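PDB 4V1S: alpha-1,6-mannanase from Bacteroides thetaiotaomicron, which probably hydrolyses alpha-1,6-mannosidic linkages within mannan chains, as a family GH76 homologue from a human gut symbiont. Local coordinates for residues Ser243-Leu247 / Ala292-Ser297; Ile271-Leu275 / Asp321-Met326. All blocks are in the same frame, centred on the assembly; numbering follows the deposited sequence. Where two conformers were deposited one is given.

Interaction 1: Ser243-Leu247 / Ala292-Ser297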
ATOM      1  N   SER A 243      23.135   2.905  -9.425  1.00 20.50           N
ATOM      2  CA  SER A 243      23.791   4.181  -9.098  1.00 21.93           C
ATOM      3  C   SER A 243      23.205   4.859  -7.851  1.00 20.49           C
ATOM      4  O   SER A 243      23.908   5.618  -7.176  1.00 25.04           O
ATOM      5  CB  SER A 243      23.745   5.142 -10.281  1.00 26.52           C
ATOM      6  OG  SER A 243      22.452   5.702 -10.475  1.00 26.90           O
ATOM      7  N   ASP A 244      21.927   4.606  -7.552  1.00 17.47           N
ATOM      8  CA  ASP A 244      21.306   5.206  -6.357  1.00 17.84           C
ATOM      9  C   ASP A 244      20.427   4.262  -5.553  1.00 17.37           C
ATOM     10  O   ASP A 244      19.831   4.673  -4.565  1.00 18.58           O
ATOM     11  CB  ASP A 244      20.521   6.465  -6.715  1.00 19.63           C
ATOM     12  CG  ASP A 244      19.347   6.192  -7.634  1.00 16.80           C
ATOM     13  OD1 ASP A 244      19.104   5.011  -8.005  1.00 16.90           O
ATOM     14  OD2 ASP A 244      18.684   7.177  -8.020  1.00 19.79           O
ATOM     15  N   ASN A 245      20.375   2.988  -5.955  1.00 17.71           N
ATOM     16  CA  ASN A 245      19.568   1.978  -5.283  1.00 15.71           C
ATOM     17  C   ASN A 245      18.080   2.287  -5.271  1.00 14.00           C
ATOM     18  O   ASN A 245      17.344   1.764  -4.452  1.00 16.27           O
ATOM     19  CB  ASN A 245      20.087   1.681  -3.886  1.00 18.25           C
ATOM     20  CG  ASN A 245      21.339   0.843  -3.935  1.00 19.14           C
ATOM     21  OD1 ASN A 245      21.289  -0.331  -4.316  1.00 21.27           O
ATOM     22  ND2 ASN A 245      22.472   1.449  -3.609  1.00 24.31           N
ATOM     23  N   LEU A 246      17.651   3.098  -6.226  1.00 13.96           N
ATOM     24  CA  LEU A 246      16.225   3.332  -6.423  1.00 13.43           C
ATOM     25  C   LEU A 246      15.707   2.477  -7.572  1.00 12.66           C
ATOM     26  O   LEU A 246      16.479   1.896  -8.327  1.00 15.85           O
ATOM     27  CB  LEU A 246      15.940   4.810  -6.659  1.00 14.31           C
ATOM     28  CG  LEU A 246      16.277   5.685  -5.443  1.00 14.26           C
ATOM     29  CD1 LEU A 246      15.927   7.138  -5.714  1.00 15.44           C
ATOM     30  CD2 LEU A 246      15.614   5.194  -4.158  1.00 15.79           C
ATOM     31  N   LEU A 247      14.387   2.384  -7.656  1.00 12.40           N
ATOM     32  CA  LEU A 247      13.732   1.478  -8.604  1.00 14.83           C
ATOM     33  C   LEU A 247      13.140   2.233  -9.777  1.00 13.79           C
ATOM     34  O   LEU A 247      12.404   3.213  -9.597  1.00 13.97           O
ATOM     35  CB  LEU A 247      12.593   0.700  -7.919  1.00 14.54           C
ATOM     36  CG  LEU A 247      12.911  -0.489  -7.007  1.00 14.82           C
ATOM     37  CD1 LEU A 247      13.539  -1.665  -7.755  1.00 14.91           C
ATOM     38  CD2 LEU A 247      13.777  -0.097  -5.820  1.00 17.03           C
ATOM     39  N   ALA A 292      20.073   0.825   2.067  1.00 14.01           N
ATOM     40  CA  ALA A 292      20.581   1.657   0.972  1.00 15.15           C
ATOM     41  C   ALA A 292      19.460   2.341   0.195  1.00 14.32           C
ATOM     42  O   ALA A 292      19.526   3.548  -0.101  1.00 15.84           O
ATOM     43  CB  ALA A 292      21.456   0.839   0.029  1.00 17.19           C
ATOM     44  N   THR A 293      18.440   1.561  -0.164  1.00 15.49           N
ATOM     45  CA  THR A 293      17.303   2.104  -0.881  1.00 14.46           C
ATOM     46  C   THR A 293      16.494   3.114  -0.031  1.00 13.41           C
ATOM     47  O   THR A 293      16.087   4.158  -0.545  1.00 13.32           O
ATOM     48  CB  THR A 293      16.417   0.974  -1.391  1.00 13.24           C
ATOM     49  OG1 THR A 293      17.169   0.166  -2.306  1.00 14.30           O
ATOM     50  CG2 THR A 293      15.130   1.475  -2.048  1.00 13.95           C
ATOM     51  N   LEU A 294      16.327   2.831   1.249  1.00 14.71           N
ATOM     52  CA  LEU A 294      15.635   3.755   2.140  1.00 14.79           C
ATOM     53  C   LEU A 294      16.413   5.092   2.285  1.00 11.47           C
ATOM     54  O   LEU A 294      15.823   6.155   2.201  1.00 14.07           O
ATOM     55  CB  LEU A 294      15.360   3.122   3.485  1.00 15.43           C
ATOM     56  CG  LEU A 294      14.602   3.971   4.467  1.00 13.37           C
ATOM     57  CD1 LEU A 294      13.232   4.413   3.982  1.00 18.38           C
ATOM     58  CD2 LEU A 294      14.501   3.189   5.764  1.00 15.03           C
ATOM     59  N   ALA A 295      17.718   5.050   2.431  1.00 12.71           N
ATOM     60  CA  ALA A 295      18.484   6.279   2.514  1.00 14.26           C
ATOM     61  C   ALA A 295      18.347   7.115   1.247  1.00 14.59           C
ATOM     62  O   ALA A 295      18.188   8.329   1.312  1.00 15.45           O
ATOM     63  CB  ALA A 295      19.954   5.974   2.810  1.00 15.92           C
ATOM     64  N   SER A 296      18.435   6.468   0.086  1.00 13.05           N
ATOM     65  CA  SER A 296      18.299   7.169  -1.190  1.00 13.64           C
ATOM     66  C   SER A 296      16.877   7.696  -1.394  1.00 12.65           C
ATOM     67  O   SER A 296      16.668   8.750  -2.020  1.00 14.28           O
ATOM     68  CB  SER A 296      18.675   6.261  -2.336  1.00 13.80           C
ATOM     69  OG  SER A 296      20.086   6.047  -2.347  1.00 16.84           O
ATOM     70  N   SER A 297      15.909   6.990  -0.849  1.00 13.79           N
ATOM     71  CA  SER A 297      14.527   7.427  -0.923  1.00 12.57           C
ATOM     72  C   SER A 297      14.298   8.662  -0.034  1.00 12.95           C
ATOM     73  O   SER A 297      13.645   9.623  -0.456  1.00 12.85           O
ATOM     74  CB  SER A 297      13.576   6.314  -0.468  1.00 12.04           C
ATOM     75  OG  SER A 297      13.654   5.167  -1.343  1.00 13.07           O
TER

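Interaction 2: Ile271-Leu275 / Asp321-Met326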
ATOM      1  N   ILE A 271      11.548  -2.107  -0.087  1.00 13.54           N
ATOM      2  CA  ILE A 271      12.143  -2.031   1.242  1.00 12.68           C
ATOM      3  C   ILE A 271      11.359  -2.947   2.209  1.00 12.76           C
ATOM      4  O   ILE A 271      11.950  -3.757   2.936  1.00 14.25           O
ATOM      5  CB  ILE A 271      12.203  -0.577   1.748  1.00 11.61           C
ATOM      6  CG1 ILE A 271      13.209   0.234   0.947  1.00 14.19           C
ATOM      7  CG2 ILE A 271      12.563  -0.533   3.233  1.00 12.76           C
ATOM      8  CD1 ILE A 271      12.922   1.736   1.032  1.00 13.33           C
ATOM      9  N   ARG A 272      10.032  -2.804   2.252  1.00 12.91           N
ATOM     10  CA  ARG A 272       9.251  -3.604   3.180  1.00 11.38           C
ATOM     11  C   ARG A 272       9.462  -5.103   2.901  1.00 11.80           C
ATOM     12  O   ARG A 272       9.581  -5.927   3.823  1.00 13.73           O
ATOM     13  CB  ARG A 272       7.775  -3.240   3.089  1.00 11.17           C
ATOM     14  CG  ARG A 272       7.475  -1.802   3.437  1.00 12.64           C
ATOM     15  CD  ARG A 272       5.997  -1.599   3.726  1.00 14.60           C
ATOM     16  NE  ARG A 272       5.720  -2.199   5.023  1.00 15.65           N
ATOM     17  CZ  ARG A 272       4.544  -2.593   5.477  1.00 17.33           C
ATOM     18  NH1 ARG A 272       3.437  -2.459   4.753  1.00 18.80           N
ATOM     19  NH2 ARG A 272       4.484  -3.128   6.699  1.00 26.56           N
ATOM     20  N   SER A 273       9.500  -5.458   1.618  1.00 11.31           N
ATOM     21  CA  SER A 273       9.729  -6.849   1.212  1.00 12.08           C
ATOM     22  C   SER A 273      11.089  -7.337   1.675  1.00 12.87           C
ATOM     23  O   SER A 273      11.198  -8.420   2.264  1.00 15.16           O
ATOM     24  CB  SER A 273       9.589  -6.990  -0.303  1.00 13.62           C
ATOM     25  OG  SER A 273       8.265  -6.712  -0.732  1.00 12.77           O
ATOM     26  N   TRP A 274      12.121  -6.548   1.397  1.00 13.48           N
ATOM     27  CA  TRP A 274      13.467  -6.934   1.765  1.00 13.97           C
ATOM     28  C   TRP A 274      13.635  -7.119   3.260  1.00 16.13           C
ATOM     29  O   TRP A 274      14.367  -8.029   3.698  1.00 17.28           O
ATOM     30  CB  TRP A 274      14.488  -5.936   1.244  1.00 14.20           C
ATOM     31  CG  TRP A 274      14.663  -5.915  -0.248  1.00 14.03           C
ATOM     32  CD1 TRP A 274      14.648  -6.978  -1.106  1.00 15.03           C
ATOM     33  CD2 TRP A 274      14.920  -4.747  -1.057  1.00 13.57           C
ATOM     34  NE1 TRP A 274      14.877  -6.543  -2.389  1.00 15.18           N
ATOM     35  CE2 TRP A 274      15.046  -5.183  -2.392  1.00 14.05           C
ATOM     36  CE3 TRP A 274      15.043  -3.381  -0.782  1.00 13.65           C
ATOM     37  CZ2 TRP A 274      15.312  -4.302  -3.451  1.00 14.77           C
ATOM     38  CZ3 TRP A 274      15.286  -2.513  -1.823  1.00 14.23           C
ATOM     39  CH2 TRP A 274      15.418  -2.971  -3.150  1.00 13.31           C
ATOM     40  N   LEU A 275      12.964  -6.295   4.066  1.00 15.39           N
ATOM     41  CA  LEU A 275      13.055  -6.458   5.521  1.00 16.30           C
ATOM     42  C   LEU A 275      12.463  -7.787   5.943  1.00 16.84           C
ATOM     43  O   LEU A 275      13.003  -8.441   6.839  1.00 20.59           O
ATOM     44  CB  LEU A 275      12.416  -5.266   6.260  1.00 18.54           C
ATOM     45  CG  LEU A 275      13.174  -3.935   6.081  1.00 17.65           C
ATOM     46  CD1 LEU A 275      12.375  -2.828   6.715  1.00 17.95           C
ATOM     47  CD2 LEU A 275      14.582  -3.985   6.671  1.00 18.00           C
ATOM     48  N   ASP A 321       5.650   3.786   6.002  1.00 12.31           N
ATOM     49  CA  ASP A 321       5.516   2.401   6.458  1.00 12.28           C
ATOM     50  C   ASP A 321       6.893   1.705   6.551  1.00 13.23           C
ATOM     51  O   ASP A 321       7.084   0.850   7.425  1.00 15.13           O
ATOM     52  CB  ASP A 321       4.590   1.576   5.525  1.00 12.81           C
ATOM     53  CG  ASP A 321       3.148   1.576   5.980  1.00 16.69           C
ATOM     54  OD1 ASP A 321       2.917   1.957   7.149  1.00 16.89           O
ATOM     55  OD2 ASP A 321       2.272   1.171   5.182  1.00 15.64           O
ATOM     56  N   SER A 322       7.835   2.079   5.665  1.00 11.88           N
ATOM     57  CA  SER A 322       9.215   1.579   5.719  1.00 11.96           C
ATOM     58  C   SER A 322       9.883   1.996   7.020  1.00 15.01           C
ATOM     59  O   SER A 322      10.580   1.187   7.650  1.00 15.11           O
ATOM     60  CB  SER A 322      10.028   2.029   4.471  1.00 14.40           C
ATOM     61  OG  SER A 322       9.464   1.465   3.278  1.00 14.71           O
ATOM     62  N   TRP A 323       9.706   3.257   7.403  1.00 11.26           N
ATOM     63  CA  TRP A 323      10.218   3.723   8.688  1.00 12.23           C
ATOM     64  C   TRP A 323       9.654   2.900   9.869  1.00 15.57           C
ATOM     65  O   TRP A 323      10.408   2.531  10.778  1.00 15.56           O
ATOM     66  CB  TRP A 323       9.985   5.210   8.886  1.00 14.51           C
ATOM     67  CG  TRP A 323      10.751   6.055   8.024  1.00 13.66           C
ATOM     68  CD1 TRP A 323      12.012   5.829   7.516  1.00 13.78           C
ATOM     69  CD2 TRP A 323      10.354   7.342   7.567  1.00 11.78           C
ATOM     70  NE1 TRP A 323      12.415   6.909   6.767  1.00 15.14           N
ATOM     71  CE2 TRP A 323      11.428   7.868   6.798  1.00 14.18           C
ATOM     72  CE3 TRP A 323       9.216   8.119   7.763  1.00 12.07           C
ATOM     73  CZ2 TRP A 323      11.358   9.125   6.159  1.00 17.66           C
ATOM     74  CZ3 TRP A 323       9.152   9.390   7.149  1.00 15.06           C
ATOM     75  CH2 TRP A 323      10.215   9.870   6.358  1.00 15.51           C
ATOM     76  N   PHE A 324       8.343   2.657   9.889  1.00 13.52           N
ATOM     77  CA  PHE A 324       7.762   1.840  10.935  1.00 14.27           C
ATOM     78  C   PHE A 324       8.380   0.443  10.937  1.00 14.74           C
ATOM     79  O   PHE A 324       8.676  -0.089  12.007  1.00 17.24           O
ATOM     80  CB  PHE A 324       6.239   1.780  10.792  1.00 14.11           C
ATOM     81  CG  PHE A 324       5.518   3.086  11.117  1.00 13.49           C
ATOM     82  CD1 PHE A 324       5.775   3.759  12.327  1.00 14.79           C
ATOM     83  CD2 PHE A 324       4.547   3.614  10.250  1.00 15.20           C
ATOM     84  CE1 PHE A 324       5.084   4.919  12.650  1.00 16.35           C
ATOM     85  CE2 PHE A 324       3.826   4.744  10.590  1.00 15.63           C
ATOM     86  CZ  PHE A 324       4.116   5.419  11.778  1.00 15.99           C
ATOM     87  N   ASP A 325       8.575  -0.157   9.749  1.00 13.92           N
ATOM     88  CA  ASP A 325       9.183  -1.473   9.679  1.00 15.10           C
ATOM     89  C   ASP A 325      10.616  -1.440  10.191  1.00 15.63           C
ATOM     90  O   ASP A 325      11.056  -2.388  10.845  1.00 19.16           O
ATOM     91  CB  ASP A 325       9.230  -2.030   8.262  1.00 16.31           C
ATOM     92  CG  ASP A 325       7.893  -2.475   7.741  1.00 18.01           C
ATOM     93  OD1 ASP A 325       6.867  -2.547   8.486  1.00 17.75           O
ATOM     94  OD2 ASP A 325       7.859  -2.740   6.527  1.00 21.76           O
ATOM     95  N   MET A 326      11.350  -0.364   9.901  1.00 16.17           N
ATOM     96  CA  MET A 326      12.712  -0.228  10.410  0.50 18.01           C
ATOM     97  C   MET A 326      12.728  -0.185  11.939  1.00 18.18           C
ATOM     98  O   MET A 326      13.577  -0.799  12.558  1.00 22.14           O
ATOM     99  CB  MET A 326      13.426   1.003   9.841  0.50 17.29           C
ATOM    100  CG  MET A 326      13.966   0.797   8.447  0.50 20.22           C
ATOM    101  SD  MET A 326      15.187  -0.545   8.354  0.50 22.72           S
ATOM    102  CE  MET A 326      15.792  -0.313   6.689  0.50 21.24           C
TER
HETATM  103  O   HOH W   1       2.967  -0.340   2.985  1.00 16.34           O
HETATM  104  O   HOH W   2       8.386  -5.333   6.290  1.00 19.19           O

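Interaction 1: Ser243-Leu247 / Ala292-Ser297
Thr293 and Ser296, one helical turn apart on the same side of helix 284-301, turn their hydroxyls toward two consecutive carbonyls of the loop 243-247. Ser296 OG gives its proton to Asp244 O at 2.6 Å, arriving somewhat tilted from the carbonyl plane, while Thr293 OG1 donates to Asn245 O at 2.7 Å and lies in that carbonyl's plane. Both side chains put the hydroxyl anti to the carbonyl carbon of their own residue (chi1 -72° and -62°). In Thr293 this leaves CG2 on the other branch, in loose contact with CD2 of Leu247. Thr293 OG1 is also bonded to Gln289, so the hydroxyl has two partners.

Asn245, in a left-handed backbone conformation, directs its CB toward the helix. That CB passes Thr293 OG1 at 3.6 Å, and the amide lies against a methyl group, with ND2 3.8 Å from Ala292 CB. OD1 of the same amide takes a hydrogen bond from Gln289, one turn before Thr293. Beyond it, Leu246 reaches across the helix surface with one branch: CD2 touches Ser296 CB at 3.7 Å and comes to 3.4 Å from Ser297 OG. That last hydroxyl is turned back to its own helix, donating to Thr293 O, which also receives Ser297 N from the opposite face of the carbonyl.

The loop is braced from within by Asp244, whose OD1 accepts Leu246 N at 3.0 Å from above the carboxylate plane, while OD2 forms a salt bridge with Lys262. The Asp244 OD1 to Leu246 N bond closes an Asx turn; it leads into strand 246-252, and the side-chain hydroxyls of a helix fasten the turn to the helical body of the GH76 fold.

Interaction 2: Ile271-Leu275 / Asp321-Met326
Arg272 reaches from helix 264-281 across to Asp325 and Asp321, and much of its length follows one carboxylate oxygen. CB and CG pass Asp325 OD2, CG at 3.3 Å, and CG also lies 3.8 Å from Ser322 OG. CD then meets CB of Asp321, and the bend at chi3 (73°) turns the guanidinium so that NE aims almost straight at Asp325 OD2 (2.7 Å). NH2 completes a side-on grip by donating to the syn lone pair of Asp325 OD1 at 3.0 Å. NH1 donates to a water that in turn bonds to Asp321 OD2; its direct salt bridge to that oxygen is long, and Asp321 is held more firmly by Tyr382 and Arg386. Asp321 CB lies over the rim of one guanidinium face. With an alanine here, the Asp325 carboxylate would probably lose its cationic mate and be less firmly fixed in rotation, even if the water bridging OD2 to the backbone O of Arg272 stayed. One turn on, Leu275 CD1 rests on Asp325 CB at 3.6 Å. The two helices run nearly parallel, 19° apart with axes 9.7 Å from each other; Leu210 of helix 202-219 touches Arg272, while helix 284-301 packs against Ile271.

In the fold
Helix 284-301 joins the two contacts, whose centres lie about 13 Å apart. It carries 292-297 of interaction 1 and, in the chain, comes between the two helices of interaction 2. Thr293 is shared ground: while holding the loop, its OG1 packs 3.3 Å from Trp274 CZ3, and its CG2 lies 3.8 Å from Ile271 CG1. Next to it, Leu294 CA touches Ile271 CD1 at 3.6 Å. Interaction 2 is the more deeply set, about 12 Å from the chain centre against about 19 Å for interaction 1. This layering, with neighbouring near-parallel helices backed by an outer one, is consistent with the (alpha/alpha)6 barrel of six-hairpin glycosidases.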